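Local coordinates for protein aspartokinase (PDB 3L76) that probably catalyses the ATP-dependent phosphorylation of the beta-carboxyl group of L-aspartate, and binds lysine and threonine at its ACT domains, at residues 442-447 against 523-528; 462-466 against 492-496; 554-559 against 570-576; 366-370 against 469-473. All coordinates share one frame. Residue numbers count along the deposited sequence, not the author numbering.

Contact 1 (442-447 against 523-528)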
loop_
_atom_site.group_PDB
_atom_site.type_symbol
_atom_site.label_atom_id
_atom_site.label_comp_id
_atom_site.label_asym_id
_atom_site.label_seq_id
_atom_site.Cartn_x
_atom_site.Cartn_y
_atom_site.Cartn_z
ATOM N N GLN A 442 2.474 -0.011 -39.210
ATOM C CA GLN A 442 1.543 -0.677 -40.114
ATOM C C GLN A 442 0.202 -1.042 -39.467
ATOM O O GLN A 442 -0.541 -1.857 -39.991
ATOM C CB GLN A 442 2.202 -1.897 -40.764
ATOM C CG GLN A 442 3.146 -2.640 -39.858
ATOM C CD GLN A 442 3.781 -3.863 -40.503
ATOM O OE1 GLN A 442 3.236 -4.446 -41.445
ATOM N NE2 GLN A 442 4.935 -4.264 -39.988
ATOM N N ASP A 443 -0.114 -0.407 -38.346
ATOM C CA ASP A 443 -1.364 -0.656 -37.636
ATOM C C ASP A 443 -2.374 0.452 -37.878
ATOM O O ASP A 443 -3.390 0.546 -37.184
ATOM C CB ASP A 443 -1.110 -0.765 -36.133
ATOM C CG ASP A 443 -0.478 -2.081 -35.741
ATOM O OD1 ASP A 443 0.616 -2.399 -36.253
ATOM O OD2 ASP A 443 -1.076 -2.798 -34.913
ATOM N N GLN A 444 -2.095 1.295 -38.862
ATOM C CA GLN A 444 -2.883 2.498 -39.061
ATOM C C GLN A 444 -3.773 2.425 -40.285
ATOM O O GLN A 444 -3.512 1.663 -41.202
ATOM C CB GLN A 444 -1.960 3.698 -39.178
ATOM C CG GLN A 444 -2.360 4.859 -38.301
ATOM C CD GLN A 444 -1.850 4.730 -36.881
ATOM O OE1 GLN A 444 -1.100 5.565 -36.396
ATOM N NE2 GLN A 444 -2.253 3.670 -36.216
ATOM N N ALA A 445 -4.825 3.228 -40.288
ATOM C CA ALA A 445 -5.677 3.376 -41.462
ATOM C C ALA A 445 -5.690 4.823 -41.961
ATOM O O ALA A 445 -5.757 5.769 -41.179
ATOM C CB ALA A 445 -7.096 2.920 -41.144
ATOM N N GLN A 446 -5.631 4.998 -43.269
ATOM C CA GLN A 446 -5.747 6.333 -43.836
ATOM C C GLN A 446 -7.207 6.699 -44.026
ATOM O O GLN A 446 -8.001 5.899 -44.501
ATOM C CB GLN A 446 -5.012 6.409 -45.162
ATOM C CG GLN A 446 -5.196 7.714 -45.907
ATOM C CD GLN A 446 -4.744 7.604 -47.350
ATOM O OE1 GLN A 446 -3.752 8.198 -47.748
ATOM N NE2 GLN A 446 -5.465 6.818 -48.133
ATOM N N ILE A 447 -7.569 7.903 -43.622
ATOM C CA ILE A 447 -8.909 8.400 -43.868
ATOM C C ILE A 447 -8.809 9.813 -44.414
ATOM O O ILE A 447 -8.216 10.687 -43.791
ATOM C CB ILE A 447 -9.776 8.416 -42.597
ATOM C CG1 ILE A 447 -9.819 7.034 -41.959
ATOM C CG2 ILE A 447 -11.192 8.896 -42.927
ATOM C CD1 ILE A 447 -10.693 6.977 -40.740
ATOM N N VAL A 523 -11.848 5.732 -46.754
ATOM C CA VAL A 523 -10.839 5.090 -45.929
ATOM C C VAL A 523 -10.046 4.043 -46.698
ATOM O O VAL A 523 -10.577 3.359 -47.561
ATOM C CB VAL A 523 -11.430 4.516 -44.623
ATOM C CG1 VAL A 523 -12.925 4.653 -44.619
ATOM C CG2 VAL A 523 -10.994 3.088 -44.408
ATOM N N ASN A 524 -8.754 3.970 -46.397
ATOM C CA ASN A 524 -7.845 3.004 -46.989
ATOM C C ASN A 524 -7.023 2.385 -45.871
ATOM O O ASN A 524 -6.155 3.036 -45.301
ATOM C CB ASN A 524 -6.937 3.682 -48.014
ATOM C CG ASN A 524 -5.845 2.762 -48.541
ATOM O OD1 ASN A 524 -5.883 1.554 -48.341
ATOM N ND2 ASN A 524 -4.867 3.339 -49.217
ATOM N N LYS A 525 -7.319 1.132 -45.550
ATOM C CA LYS A 525 -6.698 0.449 -44.427
ATOM C C LYS A 525 -5.312 -0.072 -44.761
ATOM O O LYS A 525 -4.504 -0.272 -43.869
ATOM C CB LYS A 525 -7.565 -0.718 -43.953
ATOM C CG LYS A 525 -8.704 -0.340 -43.030
ATOM C CD LYS A 525 -9.270 -1.569 -42.341
ATOM C CE LYS A 525 -10.123 -1.183 -41.146
ATOM N NZ LYS A 525 -10.540 -2.369 -40.356
ATOM N N ALA A 526 -5.042 -0.291 -46.041
ATOM C CA ALA A 526 -3.810 -0.963 -46.452
ATOM C C ALA A 526 -2.651 -0.006 -46.674
ATOM O O ALA A 526 -2.140 0.118 -47.784
ATOM C CB ALA A 526 -4.047 -1.801 -47.692
ATOM N N ILE A 527 -2.234 0.653 -45.603
ATOM C CA ILE A 527 -1.112 1.584 -45.651
ATOM C C ILE A 527 -0.096 1.281 -44.558
ATOM O O ILE A 527 -0.435 0.755 -43.498
ATOM C CB ILE A 527 -1.572 3.032 -45.462
ATOM C CG1 ILE A 527 -2.175 3.201 -44.066
ATOM C CG2 ILE A 527 -2.555 3.438 -46.569
ATOM C CD1 ILE A 527 -2.101 4.608 -43.514
ATOM N N ALA A 528 1.158 1.618 -44.832
ATOM C CA ALA A 528 2.203 1.594 -43.826
ATOM C C ALA A 528 2.848 2.966 -43.768
ATOM O O ALA A 528 2.880 3.683 -44.769
ATOM C CB ALA A 528 3.224 0.564 -44.169
#
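A strand that leaves one sheet partner for another must keep its polar backbone groups supplied, and the pairing of 442-447 with 523-528 is a compact example. Gln-446 and Asn-524 form an antiparallel hydrogen-bonded pair: Gln-446 N donates to Asn-524 O at 2.9 Å, and Asn-524 N returns the bond to Gln-446 O at 2.8 Å. Gln-446 O also receives a CA-H...O contact from Val-523 CA at 3.3 Å. Next along, Ile-447 and Val-523 make a non-hydrogen-bonded pair and meet through apolar side chains, CG1 of Ile-447 lying 4.0 Å from CB of Val-523. Ile-447 and Ala-445 turn their backbone groups to Phe-495 and Val-497 of strand 490-498 instead. Past this pair the chain turns: Asn-524 OD1 accepts from Ala-526 N at 3.1 Å in an Asx turn, while Ala-526 centres an inverse gamma turn. The Ile-527 side chain then packs back on the first segment, CD1 3.8 Å from CB of Gln-446. Further on, Ala-526 and Ala-528 are hydrogen-bonded to Gln-574 and Val-572. The chemistry implies a handover: two backbone hydrogen bonds set the register, the Asx turn satisfies Ala-526 N where the chain bends, and the chain then pairs in the next ACT domain.

Contact 2 (462-466 against 492-496)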
loop_
_atom_site.group_PDB
_atom_site.type_symbol
_atom_site.label_atom_id
_atom_site.label_comp_id
_atom_site.label_asym_id
_atom_site.label_seq_id
_atom_site.Cartn_x
_atom_site.Cartn_y
_atom_site.Cartn_z
ATOM N N LEU A 462 -14.088 19.091 -37.529
ATOM C CA LEU A 462 -13.920 17.695 -37.897
ATOM C C LEU A 462 -13.113 16.958 -36.845
ATOM O O LEU A 462 -13.457 15.850 -36.437
ATOM C CB LEU A 462 -13.229 17.584 -39.252
ATOM C CG LEU A 462 -14.029 18.126 -40.437
ATOM C CD1 LEU A 462 -13.116 18.420 -41.591
ATOM C CD2 LEU A 462 -15.145 17.165 -40.841
ATOM N N PHE A 463 -12.035 17.580 -36.396
ATOM C CA PHE A 463 -11.168 16.929 -35.432
ATOM C C PHE A 463 -11.676 17.022 -34.005
ATOM O O PHE A 463 -11.375 16.139 -33.199
ATOM C CB PHE A 463 -9.717 17.375 -35.588
ATOM C CG PHE A 463 -9.103 16.869 -36.829
ATOM C CD1 PHE A 463 -8.672 15.567 -36.904
ATOM C CD2 PHE A 463 -9.023 17.664 -37.951
ATOM C CE1 PHE A 463 -8.140 15.072 -38.072
ATOM C CE2 PHE A 463 -8.503 17.166 -39.116
ATOM C CZ PHE A 463 -8.068 15.867 -39.178
ATOM N N THR A 464 -12.484 18.043 -33.706
ATOM C CA THR A 464 -13.128 18.111 -32.392
ATOM C C THR A 464 -14.090 16.945 -32.228
ATOM O O THR A 464 -14.156 16.328 -31.166
ATOM C CB THR A 464 -13.897 19.421 -32.176
ATOM O OG1 THR A 464 -12.975 20.499 -32.063
ATOM C CG2 THR A 464 -14.727 19.364 -30.896
ATOM N N ALA A 465 -14.821 16.650 -33.298
ATOM C CA ALA A 465 -15.778 15.553 -33.321
ATOM C C ALA A 465 -15.134 14.211 -33.004
ATOM O O ALA A 465 -15.636 13.456 -32.177
ATOM C CB ALA A 465 -16.480 15.504 -34.664
ATOM N N LEU A 466 -14.026 13.917 -33.669
ATOM C CA LEU A 466 -13.291 12.686 -33.413
ATOM C C LEU A 466 -12.743 12.636 -31.985
ATOM O O LEU A 466 -12.702 11.584 -31.357
ATOM C CB LEU A 466 -12.131 12.543 -34.400
ATOM C CG LEU A 466 -12.436 12.313 -35.877
ATOM C CD1 LEU A 466 -11.157 12.396 -36.729
ATOM C CD2 LEU A 466 -13.122 10.979 -36.052
ATOM N N ASP A 492 -8.466 19.028 -49.557
ATOM C CA ASP A 492 -8.638 17.704 -49.004
ATOM C C ASP A 492 -7.865 17.626 -47.706
ATOM O O ASP A 492 -6.812 18.249 -47.566
ATOM C CB ASP A 492 -8.105 16.652 -49.972
ATOM C CG ASP A 492 -8.917 16.559 -51.244
ATOM O OD1 ASP A 492 -10.062 17.067 -51.267
ATOM O OD2 ASP A 492 -8.404 15.962 -52.214
ATOM N N ILE A 493 -8.391 16.862 -46.754
ATOM C CA ILE A 493 -7.699 16.629 -45.499
ATOM C C ILE A 493 -7.563 15.137 -45.312
ATOM O O ILE A 493 -8.560 14.435 -45.259
ATOM C CB ILE A 493 -8.464 17.231 -44.285
ATOM C CG1 ILE A 493 -8.564 18.750 -44.408
ATOM C CG2 ILE A 493 -7.783 16.849 -42.956
ATOM C CD1 ILE A 493 -9.234 19.416 -43.215
ATOM N N ALA A 494 -6.329 14.654 -45.225
ATOM C CA ALA A 494 -6.068 13.261 -44.901
ATOM C C ALA A 494 -5.528 13.126 -43.468
ATOM O O ALA A 494 -4.798 13.993 -42.981
ATOM C CB ALA A 494 -5.082 12.665 -45.901
ATOM N N PHE A 495 -5.879 12.033 -42.799
ATOM C CA PHE A 495 -5.378 11.793 -41.455
ATOM C C PHE A 495 -5.337 10.306 -41.196
ATOM O O PHE A 495 -5.936 9.539 -41.932
ATOM C CB PHE A 495 -6.234 12.508 -40.401
ATOM C CG PHE A 495 -7.627 11.963 -40.267
ATOM C CD1 PHE A 495 -8.647 12.426 -41.083
ATOM C CD2 PHE A 495 -7.927 11.000 -39.312
ATOM C CE1 PHE A 495 -9.949 11.924 -40.960
ATOM C CE2 PHE A 495 -9.224 10.500 -39.190
ATOM C CZ PHE A 495 -10.234 10.965 -40.016
ATOM N N MET A 496 -4.624 9.896 -40.156
ATOM C CA MET A 496 -4.508 8.478 -39.851
ATOM C C MET A 496 -4.919 8.163 -38.428
ATOM O O MET A 496 -4.663 8.940 -37.508
ATOM C CB MET A 496 -3.096 7.970 -40.128
ATOM C CG MET A 496 -2.768 7.898 -41.605
ATOM S SD MET A 496 -1.006 7.746 -41.879
ATOM C CE MET A 496 -0.572 9.406 -42.359
#
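Helix-on-sheet layers are commonly joined by a few large apolar side chains, and here three residues carry most of the burden. Phe-463 of the helix, Phe-495 and Ile-493 of the strand bridge segments whose axes are 12.2 Å apart at closest approach and run in nearly the same direction, 25° apart. The two rings form a T-shaped (edge-to-face) pair: the edge of Phe-463 meets one face of Phe-495, with centroids 5.4 Å apart, planes at 78°, and CE1 of Phe-463 3.8 Å from CG of Phe-495. The CA-to-CB bond of Phe-463 points sideways, yet its ring swings in far enough for its edge to meet Ile-493 as well, CZ to CG2 being 3.9 Å. Leu-466, one turn on, adds CD1 at 3.7 Å from CE2 of Phe-495, and Leu-462 touches Ile-493 CD1 with its own CD1 at 4.3 Å. No hydrogen bond crosses this wholly apolar layer. It belongs to the core of an ACT domain, where Phe-495 also meets Leu-509 of the second helix, 499-512, while strand 490-498 is held between strands 437-453 and 475-479 of the sheet beneath.

Contact 3 (554-559 against 570-576). With THR (threonine), chain C.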
loop_
_atom_site.group_PDB
_atom_site.type_symbol
_atom_site.label_atom_id
_atom_site.label_comp_id
_atom_site.label_asym_id
_atom_site.label_seq_id
_atom_site.Cartn_x
_atom_site.Cartn_y
_atom_site.Cartn_z
ATOM N N GLU A 554 13.196 0.702 -55.193
ATOM C CA GLU A 554 12.494 -0.528 -54.880
ATOM C C GLU A 554 11.127 -0.526 -55.538
ATOM O O GLU A 554 10.299 -1.368 -55.238
ATOM C CB GLU A 554 12.342 -0.677 -53.362
ATOM C CG GLU A 554 13.543 -1.311 -52.703
ATOM C CD GLU A 554 13.619 -2.783 -53.008
ATOM O OE1 GLU A 554 14.666 -3.229 -53.516
ATOM O OE2 GLU A 554 12.615 -3.490 -52.762
ATOM N N ASN A 555 10.903 0.433 -56.433
ATOM C CA ASN A 555 9.607 0.633 -57.077
ATOM C C ASN A 555 8.467 0.701 -56.065
ATOM O O ASN A 555 7.485 -0.030 -56.156
ATOM C CB ASN A 555 9.338 -0.442 -58.135
ATOM C CG ASN A 555 8.252 -0.037 -59.112
ATOM O OD1 ASN A 555 7.228 0.522 -58.730
ATOM N ND2 ASN A 555 8.475 -0.314 -60.381
ATOM N N ILE A 556 8.618 1.586 -55.090
ATOM C CA ILE A 556 7.625 1.765 -54.041
ATOM C C ILE A 556 6.980 3.141 -54.200
ATOM O O ILE A 556 7.656 4.172 -54.227
ATOM C CB ILE A 556 8.267 1.603 -52.636
ATOM C CG1 ILE A 556 8.606 0.143 -52.374
ATOM C CG2 ILE A 556 7.349 2.099 -51.543
ATOM C CD1 ILE A 556 9.386 -0.087 -51.099
ATOM N N ASN A 557 5.665 3.164 -54.338
ATOM C CA ASN A 557 4.992 4.428 -54.551
ATOM C C ASN A 557 4.766 5.165 -53.241
ATOM O O ASN A 557 4.418 4.561 -52.226
ATOM C CB ASN A 557 3.666 4.222 -55.281
ATOM C CG ASN A 557 3.000 5.532 -55.646
ATOM O OD1 ASN A 557 3.607 6.393 -56.285
ATOM N ND2 ASN A 557 1.745 5.695 -55.234
ATOM N N ILE A 558 4.949 6.478 -53.273
ATOM C CA ILE A 558 4.764 7.284 -52.079
ATOM C C ILE A 558 3.394 7.943 -52.105
ATOM O O ILE A 558 3.135 8.817 -52.933
ATOM C CB ILE A 558 5.864 8.346 -51.944
ATOM C CG1 ILE A 558 7.245 7.682 -51.950
ATOM C CG2 ILE A 558 5.648 9.171 -50.677
ATOM C CD1 ILE A 558 8.386 8.664 -51.999
ATOM N N GLU A 559 2.517 7.519 -51.199
ATOM C CA GLU A 559 1.137 7.992 -51.200
ATOM C C GLU A 559 0.998 9.361 -50.545
ATOM O O GLU A 559 0.285 10.227 -51.038
ATOM C CB GLU A 559 0.215 6.979 -50.510
ATOM C CG GLU A 559 0.297 5.554 -51.057
ATOM C CD GLU A 559 -0.860 4.678 -50.593
ATOM O OE1 GLU A 559 -1.938 5.231 -50.282
ATOM O OE2 GLU A 559 -0.701 3.437 -50.543
ATOM N N CYS A 570 6.771 8.869 -44.828
ATOM C CA CYS A 570 6.092 8.559 -46.089
ATOM C C CYS A 570 5.029 7.517 -45.843
ATOM O O CYS A 570 5.307 6.476 -45.241
ATOM C CB CYS A 570 7.066 7.997 -47.122
ATOM S SG CYS A 570 8.225 9.182 -47.750
ATOM N N VAL A 571 3.814 7.791 -46.305
ATOM C CA VAL A 571 2.782 6.764 -46.314
ATOM C C VAL A 571 2.936 5.939 -47.577
ATOM O O VAL A 571 3.266 6.448 -48.642
ATOM C CB VAL A 571 1.366 7.333 -46.234
ATOM C CG1 VAL A 571 0.347 6.201 -46.265
ATOM C CG2 VAL A 571 1.212 8.115 -44.979
ATOM N N VAL A 572 2.683 4.652 -47.443
ATOM C CA VAL A 572 3.147 3.690 -48.418
ATOM C C VAL A 572 2.194 2.496 -48.378
ATOM O O VAL A 572 1.431 2.327 -47.415
ATOM C CB VAL A 572 4.598 3.293 -48.052
ATOM C CG1 VAL A 572 4.698 1.843 -47.587
ATOM C CG2 VAL A 572 5.541 3.606 -49.173
ATOM N N PRO A 573 2.187 1.685 -49.437
ATOM C CA PRO A 573 1.266 0.544 -49.429
ATOM C C PRO A 573 1.638 -0.465 -48.343
ATOM O O PRO A 573 2.807 -0.789 -48.193
ATOM C CB PRO A 573 1.447 -0.060 -50.825
ATOM C CG PRO A 573 1.970 1.070 -51.654
ATOM C CD PRO A 573 2.837 1.875 -50.741
ATOM N N GLN A 574 0.650 -0.951 -47.601
ATOM C CA GLN A 574 0.899 -1.852 -46.480
ATOM C C GLN A 574 1.753 -3.068 -46.824
ATOM O O GLN A 574 2.626 -3.450 -46.054
ATOM C CB GLN A 574 -0.417 -2.301 -45.829
ATOM C CG GLN A 574 -0.235 -3.392 -44.782
ATOM C CD GLN A 574 -1.276 -3.347 -43.685
ATOM O OE1 GLN A 574 -0.989 -2.922 -42.574
ATOM N NE2 GLN A 574 -2.486 -3.789 -43.988
ATOM N N ASP A 575 1.503 -3.688 -47.967
ATOM C CA ASP A 575 2.257 -4.886 -48.306
ATOM C C ASP A 575 3.660 -4.507 -48.722
ATOM O O ASP A 575 4.394 -5.310 -49.276
ATOM C CB ASP A 575 1.567 -5.689 -49.408
ATOM C CG ASP A 575 1.543 -4.964 -50.738
ATOM O OD1 ASP A 575 1.108 -5.583 -51.721
ATOM O OD2 ASP A 575 1.953 -3.788 -50.806
ATOM N N ARG A 576 4.035 -3.273 -48.431
ATOM C CA ARG A 576 5.363 -2.807 -48.769
ATOM C C ARG A 576 6.068 -2.073 -47.627
ATOM O O ARG A 576 7.195 -1.616 -47.790
ATOM C CB ARG A 576 5.286 -1.912 -49.992
ATOM C CG ARG A 576 6.409 -2.154 -50.932
ATOM C CD ARG A 576 6.075 -3.226 -51.950
ATOM N NE ARG A 576 6.645 -2.780 -53.204
ATOM C CZ ARG A 576 7.918 -2.940 -53.539
ATOM N NH1 ARG A 576 8.746 -3.578 -52.730
ATOM N NH2 ARG A 576 8.356 -2.473 -54.693
HETATM N N THR C . 3.830 8.962 -55.893
HETATM C CA THR C . 4.967 9.803 -56.291
HETATM C C THR C . 6.304 9.153 -55.951
HETATM O O THR C . 6.340 8.068 -55.345
HETATM C CB THR C . 4.888 11.212 -55.674
HETATM O OG1 THR C . 4.931 11.121 -54.239
HETATM C CG2 THR C . 3.583 11.881 -56.084
HETATM O OXT THR C . 7.359 9.694 -56.306
#
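This is a mixed polar and apolar contact within an ACT domain, joining the loop that leaves helix 543-552 to strand 567-573 and the turn after it, with threonine bound on the side of the loop turned away from the strand. The loop starts with a Schellman motif, Asn-555 being its positive-phi C-prime residue, and continues towards strand 560-563, which pairs with 567-573. That pairing is foreshadowed by Glu-559 N, which donates to Val-571 O at 2.9 Å. Between the ends lie apolar contacts: CG2 of Ile-556 against CG2 of Val-572 at 3.3 Å, and CG2 of Ile-558 against SG of Cys-570 at 3.9 Å, the latter two also meeting Phe-548 of the helix. Asn-557 and Ile-558 hold the ligand. Threonine N donates to Asn-557 OD1 at 2.6 Å and to Ile-558 O at 3.0 Å, while Ile-558 N donates to threonine O at 3.0 Å; Asp-280, Ala-285 and Gln-304, from another ACT domain, add further hydrogen bonds. At the far end, Arg-576, the N-cap residue of helix 577-587, reaches back to the C-terminal end of helix 543-552. It has a salt bridge with Asp-579 and only a long one, OE2 to NH1 3.9 Å, with Glu-554. Its guanidinium lies with one face over Ile-556 CG1, and NH2 donates to Glu-554 O at a very short 2.3 Å and, weakly, to Asn-555 O at 3.0 Å.

Contact 4 (366-370 against 469-473). With LYS (lysine), chain F.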
loop_
_atom_site.group_PDB
_atom_site.type_symbol
_atom_site.label_atom_id
_atom_site.label_comp_id
_atom_site.label_asym_id
_atom_site.label_seq_id
_atom_site.Cartn_x
_atom_site.Cartn_y
_atom_site.Cartn_z
ATOM N N ILE A 366 1.474 12.589 -27.839
ATOM C CA ILE A 366 1.571 11.199 -28.284
ATOM C C ILE A 366 0.438 10.328 -27.718
ATOM O O ILE A 366 0.333 10.147 -26.515
ATOM C CB ILE A 366 2.925 10.582 -27.887
ATOM C CG1 ILE A 366 4.077 11.461 -28.380
ATOM C CG2 ILE A 366 3.039 9.155 -28.402
ATOM C CD1 ILE A 366 5.431 10.807 -28.307
ATOM N N GLY A 367 -0.414 9.806 -28.591
ATOM C CA GLY A 367 -1.469 8.903 -28.173
ATOM C C GLY A 367 -2.652 9.583 -27.520
ATOM O O GLY A 367 -3.634 8.943 -27.171
ATOM N N ARG A 368 -2.573 10.890 -27.358
ATOM C CA ARG A 368 -3.621 11.617 -26.659
ATOM C C ARG A 368 -4.543 12.384 -27.614
ATOM O O ARG A 368 -4.079 13.060 -28.520
ATOM C CB ARG A 368 -2.987 12.559 -25.630
ATOM C CG ARG A 368 -3.961 13.440 -24.909
ATOM C CD ARG A 368 -3.299 14.062 -23.717
ATOM N NE ARG A 368 -4.144 15.078 -23.111
ATOM C CZ ARG A 368 -3.784 15.813 -22.068
ATOM N NH1 ARG A 368 -2.585 15.645 -21.517
ATOM N NH2 ARG A 368 -4.620 16.721 -21.588
ATOM N N PRO A 369 -5.858 12.272 -27.412
ATOM C CA PRO A 369 -6.841 12.894 -28.300
ATOM C C PRO A 369 -7.051 14.368 -28.010
ATOM O O PRO A 369 -6.741 14.823 -26.914
ATOM C CB PRO A 369 -8.139 12.137 -27.966
ATOM C CG PRO A 369 -7.716 10.952 -27.177
ATOM C CD PRO A 369 -6.502 11.381 -26.442
ATOM N N GLY A 370 -7.581 15.091 -28.994
ATOM C CA GLY A 370 -8.042 16.460 -28.817
ATOM C C GLY A 370 -6.992 17.553 -28.874
ATOM O O GLY A 370 -7.311 18.740 -28.790
ATOM N N ALA A 469 -15.015 11.711 -29.114
ATOM C CA ALA A 469 -15.272 10.278 -29.078
ATOM C C ALA A 469 -14.028 9.519 -28.621
ATOM O O ALA A 469 -13.952 8.303 -28.730
ATOM C CB ALA A 469 -15.729 9.772 -30.471
ATOM N N ASN A 470 -13.037 10.251 -28.142
ATOM C CA ASN A 470 -11.848 9.633 -27.575
ATOM C C ASN A 470 -10.951 8.953 -28.598
ATOM O O ASN A 470 -10.072 8.169 -28.244
ATOM C CB ASN A 470 -12.237 8.641 -26.484
ATOM C CG ASN A 470 -11.515 8.893 -25.189
ATOM O OD1 ASN A 470 -10.356 9.305 -25.182
ATOM N ND2 ASN A 470 -12.197 8.650 -24.076
ATOM N N ILE A 471 -11.166 9.249 -29.870
ATOM C CA ILE A 471 -10.268 8.747 -30.890
ATOM C C ILE A 471 -9.047 9.658 -31.031
ATOM O O ILE A 471 -9.165 10.850 -31.297
ATOM C CB ILE A 471 -10.965 8.621 -32.245
ATOM C CG1 ILE A 471 -12.153 7.660 -32.141
ATOM C CG2 ILE A 471 -9.962 8.175 -33.309
ATOM C CD1 ILE A 471 -13.073 7.688 -33.354
ATOM N N SER A 472 -7.873 9.083 -30.838
ATOM C CA SER A 472 -6.628 9.810 -30.983
ATOM C C SER A 472 -6.169 9.699 -32.425
ATOM O O SER A 472 -6.265 8.634 -33.030
ATOM C CB SER A 472 -5.559 9.233 -30.043
ATOM O OG SER A 472 -4.260 9.677 -30.401
ATOM N N VAL A 473 -5.656 10.798 -32.968
ATOM C CA VAL A 473 -5.212 10.831 -34.355
ATOM C C VAL A 473 -3.688 10.834 -34.445
ATOM O O VAL A 473 -3.021 11.525 -33.685
ATOM C CB VAL A 473 -5.734 12.107 -35.043
ATOM C CG1 VAL A 473 -5.203 12.282 -36.459
ATOM C CG2 VAL A 473 -7.243 12.298 -34.874
HETATM N N LYS F . -2.634 12.207 -31.104
HETATM C CA LYS F . -2.942 13.639 -31.211
HETATM C C LYS F . -4.429 13.937 -31.349
HETATM O O LYS F . -5.212 13.029 -31.715
HETATM C CB LYS F . -2.159 14.276 -32.372
HETATM C CG LYS F . -0.646 14.267 -32.172
HETATM C CD LYS F . 0.123 14.494 -33.465
HETATM C CE LYS F . 0.309 13.198 -34.228
HETATM N NZ LYS F . 1.748 12.839 -34.407
HETATM O OXT LYS F . -4.844 15.094 -31.084
HETATM O O HOH W 1 -7.840 13.554 -31.391
#
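Neither segment is helix or strand; both are loops whose bends depend on residues with positive phi. Gly-367 (77°) and Gly-370 (82°) shape the first, Gly-370 standing at the N-cap position before helix 371-381. In the second, Asn-470 (70°) is the C-prime residue of a Schellman motif that ends helix 458-468. The backbones come nearest at Pro-369 and Ser-472, whose CA atoms are 4.1 Å apart. The side chains meet modestly: the Pro-369 ring lies against the other loop, CG 4.0 Å from Ser-472 CB and 3.7 Å from Asn-470 OD1, with its CB 3.7 Å from Ile-471 O. Ser-472 points its CA-to-CB bond toward the first loop, OG coming within 3.3 Å of Gly-367 C. Much of the polar linkage is indirect. The bound lysine places its O 2.6 Å from the donor Val-473 N, and its N donates to Val-473 O at 2.7 Å and to Ser-472 OG at 3.1 Å, while Arg-368 O approaches the lysine CA at 3.0 Å. One water accepts from Gly-370 N at 2.9 Å and donates to Ile-471 O at 3.0 Å and to lysine O at 2.7 Å. Ser-392 and Ala-372 bind the ligand too. The loops belong to two different ACT domains, so ligand and water supply bonds across their interface, consistent with a site through which lysine could act allosterically.

How the contacts relate
Three of the contacts share one antiparallel sheet. Contact 1 joins strands 437-453 and 520-533; contact 2 shares the sheet through strand 490-498, centres 14 Å apart, with Ile-447 N 2.9 Å from Phe-495 O, and contact 3 adjoins contact 1 through strand 567-573, the neighbour of 520-533, centres 12 Å apart, with Ala-528 N 2.7 Å from Val-572 O. Segment 469-473 of contact 4, centred 11 Å from contact 2, follows helix 458-468, which carries contact 2: Leu-466 O is 3.2 Å from Ile-471 N. Lysine and threonine sites, probably regulatory, are spread over this framework. Contact 3 lines one threonine pocket and contact 4 a lysine pocket, their centres 26 Å apart, while the side chain of Ile-493 in contact 2 is about 4 Å from another bound threonine.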